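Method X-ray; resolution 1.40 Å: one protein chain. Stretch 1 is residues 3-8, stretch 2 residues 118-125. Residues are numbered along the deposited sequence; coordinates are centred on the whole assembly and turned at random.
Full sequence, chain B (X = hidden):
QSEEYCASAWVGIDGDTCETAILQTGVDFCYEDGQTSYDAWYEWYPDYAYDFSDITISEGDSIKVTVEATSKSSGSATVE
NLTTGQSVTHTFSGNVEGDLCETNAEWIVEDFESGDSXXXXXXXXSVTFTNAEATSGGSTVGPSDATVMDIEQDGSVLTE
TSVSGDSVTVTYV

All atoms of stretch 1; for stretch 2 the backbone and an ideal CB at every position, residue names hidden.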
# COMPACT_ATOMS: atom_id res chain seq x y z
N GLU B 3 17.10 0.49 18.05
CA GLU B 3 15.64 0.55 17.72
C GLU B 3 15.43 0.38 16.22
O GLU B 3 16.26 0.82 15.43
CB GLU B 3 15.06 1.89 18.18
CG GLU B 3 13.55 1.99 18.10
CD GLU B 3 13.02 3.25 18.76
OE1 GLU B 3 13.55 3.65 19.82
OE2 GLU B 3 12.08 3.85 18.21
N GLU B 4 14.35 -0.28 15.83
CA GLU B 4 14.07 -0.50 14.42
C GLU B 4 12.89 0.34 13.97
O GLU B 4 11.87 0.39 14.65
CB GLU B 4 13.79 -1.97 14.13
CG GLU B 4 13.63 -2.26 12.65
CD GLU B 4 13.61 -3.73 12.32
OE1 GLU B 4 13.79 -4.59 13.22
OE2 GLU B 4 13.42 -4.03 11.13
N TYR B 5 13.02 0.97 12.81
CA TYR B 5 11.98 1.81 12.25
C TYR B 5 11.54 1.23 10.93
O TYR B 5 12.39 0.85 10.13
CB TYR B 5 12.55 3.20 11.98
CG TYR B 5 13.09 3.86 13.21
CD1 TYR B 5 14.38 3.60 13.65
CD2 TYR B 5 12.30 4.75 13.93
CE1 TYR B 5 14.87 4.20 14.80
CE2 TYR B 5 12.78 5.36 15.07
CZ TYR B 5 14.06 5.08 15.50
OH TYR B 5 14.52 5.68 16.66
N CYS B 6 10.24 1.21 10.67
CA CYS B 6 9.73 0.68 9.40
C CYS B 6 8.58 1.51 8.87
O CYS B 6 8.02 2.36 9.56
CB CYS B 6 9.19 -0.75 9.59
SG CYS B 6 10.31 -2.02 10.26
N ALA B 7 8.21 1.20 7.63
CA ALA B 7 7.08 1.83 6.95
C ALA B 7 6.71 0.85 5.83
O ALA B 7 7.48 -0.05 5.53
CB ALA B 7 7.47 3.18 6.38
N SER B 8 5.51 0.97 5.29
CA SER B 8 5.10 0.10 4.19
C SER B 8 4.39 0.94 3.13
O SER B 8 3.84 2.01 3.44
CB SER B 8 4.16 -1.00 4.71
OG SER B 8 2.92 -0.44 5.10
N UNK B 118 2.02 0.40 17.17
CA UNK B 118 2.48 0.56 15.80
C UNK B 118 4.00 0.54 15.82
O UNK B 118 4.62 0.93 16.82
CB UNK B 118 1.95 1.85 15.17
N UNK B 119 4.59 0.05 14.74
CA UNK B 119 6.04 -0.00 14.63
C UNK B 119 6.59 1.44 14.58
O UNK B 119 5.91 2.36 14.14
CB UNK B 119 6.46 -0.79 13.39
N UNK B 120 7.78 1.64 15.14
CA UNK B 120 8.40 2.97 15.11
C UNK B 120 8.46 3.31 13.63
O UNK B 120 8.89 2.49 12.81
CB UNK B 120 9.78 3.01 15.78
N UNK B 121 7.98 4.51 13.30
CA UNK B 121 7.88 4.97 11.92
C UNK B 121 9.17 5.49 11.29
O UNK B 121 9.75 6.47 11.75
CB UNK B 121 6.83 6.08 11.85
N UNK B 122 9.60 4.85 10.21
CA UNK B 122 10.82 5.22 9.51
C UNK B 122 10.72 6.50 8.67
O UNK B 122 9.65 6.83 8.15
CB UNK B 122 11.24 4.06 8.60
N UNK B 123 11.83 7.22 8.55
CA UNK B 123 11.89 8.40 7.69
C UNK B 123 12.28 7.82 6.33
O UNK B 123 13.42 7.41 6.11
CB UNK B 123 12.87 9.46 8.19
N UNK B 124 11.31 7.74 5.43
CA UNK B 124 11.50 7.19 4.09
C UNK B 124 11.73 8.27 3.03
O UNK B 124 11.74 7.97 1.83
CB UNK B 124 10.28 6.34 3.70
N UNK B 125 11.86 9.53 3.46
CA UNK B 125 12.05 10.62 2.52
C UNK B 125 10.72 10.92 1.86
O UNK B 125 9.89 11.63 2.42
CB UNK B 125 13.12 10.28 1.48

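Two backbone hydrogen bonds fix the frame before any side chain is chosen. The amide of Cys6 donates to the carbonyl of position 120 (N to O, 2.8 Å), and the carbonyl of Cys6 accepts from the amide of position 122 (O to N, 3.0 Å). Both are nearly straight. One residue of stretch 1 thus grips two alternate positions of stretch 2 in a short parallel register, and position 121, between them, is paired with Cys6 (CA to CA, 5.3 Å), the side chains diverging.

Position 118 has nothing of stretch 1 within 5.5 Å of its ideal CB, so this contact sets no rule there. The deposited residue is Leu118, which takes no part.

At position 119 the CA-to-CB bond points toward stretch 1, and the ideal CB lies 4.7 Å from Cys6 CB. The gap has room for a few more carbons and offers no charge to answer; valine, isoleucine, leucine or threonine would all be reasonable. It is Val119, with chi1 in the p well, and its CG1 comes to 4.0 Å from Cys6 CB, closing the gap with apolar contact.

Position 120 also points toward stretch 1, but here space is short. The ideal CB already sits 3.5 Å from Glu3 OE2, 3.5 Å from Glu4 O and 3.6 Å from Tyr5 CD2, which argues for a small residue: alanine, glycine or perhaps serine. The deposited Ala120 rests its CB 3.6 Å from Tyr5 CD2, in oblique contact with the ring. Its backbone does more: besides accepting from Cys6, Ala120 O lies 3.2 Å from Tyr5 CA in a CA-H...O contact, and a water accepts from Ala120 N (3.3 Å) while donating to Glu4 O (3.1 Å).

Position 121 sends its CB away from stretch 1, 4.5 Å from Cys6 O. A short side chain would add little to the contact, whereas a long apolar or aromatic one could curl back until its end reaches the methyl of Ala7. Leucine, methionine or phenylalanine could try it. Phe121 does so: with chi1 in the t well, its ring swings round until CE1 is 3.7 Å from Ala7 CB. Its CA adds a CA-H...O contact to Cys6 O at 3.5 Å.

At position 122 the CB points sideways, yet it lies only 3.7 Å from both Cys6 N and Tyr5 C, close against the strand backbone. A small residue such as alanine or serine fits snugly, and a larger one could still leave along the free side. It is Ala122, whose CB packs 3.7 Å from Tyr5 CB.

Position 123 points away, so stretch 1 leaves the choice free. Asp123 serves its own stretch instead: its OD1 accepts from N of position 125 (3.0 Å).

Position 124 turns toward stretch 1 again, but its ideal CB is 5.0 Å from Ala7 CB, a distance that a larger apolar group can bridge. Phe124, with chi1 in the p well, brings CD2 to 4.0 Å from Ala7 CB, so that this small methyl meets two aromatic rings.

Position 125 is out of reach; its phi of 76° by itself favours glycine, and Gly125 it is.

Stretch 2 118-125: LVAFADFG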
# COMPACT_ATOMS: atom_id res chain seq x y z
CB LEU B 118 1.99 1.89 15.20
CG LEU B 118 0.48 2.16 15.23
CD1 LEU B 118 0.20 3.50 14.59
CD2 LEU B 118 -0.28 1.05 14.52
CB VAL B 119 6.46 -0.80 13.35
CG1 VAL B 119 6.11 -0.05 12.08
CG2 VAL B 119 7.92 -1.19 13.40
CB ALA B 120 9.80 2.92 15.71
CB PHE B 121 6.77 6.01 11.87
CG PHE B 121 6.17 6.21 10.52
CD1 PHE B 121 5.82 5.12 9.72
CD2 PHE B 121 5.91 7.49 10.06
CE1 PHE B 121 5.21 5.32 8.47
CE2 PHE B 121 5.31 7.70 8.83
CZ PHE B 121 4.95 6.62 8.03
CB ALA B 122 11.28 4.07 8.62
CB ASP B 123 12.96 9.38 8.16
CG ASP B 123 13.06 10.61 7.27
OD1 ASP B 123 12.49 10.63 6.16
OD2 ASP B 123 13.72 11.58 7.69
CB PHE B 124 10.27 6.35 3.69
CG PHE B 124 8.96 7.06 3.91
CD1 PHE B 124 8.46 7.93 2.95
CD2 PHE B 124 8.25 6.91 5.10
CE1 PHE B 124 7.27 8.64 3.18
CE2 PHE B 124 7.07 7.61 5.33
CZ PHE B 124 6.59 8.47 4.37
O HOH W 1 9.67 -0.59 16.64
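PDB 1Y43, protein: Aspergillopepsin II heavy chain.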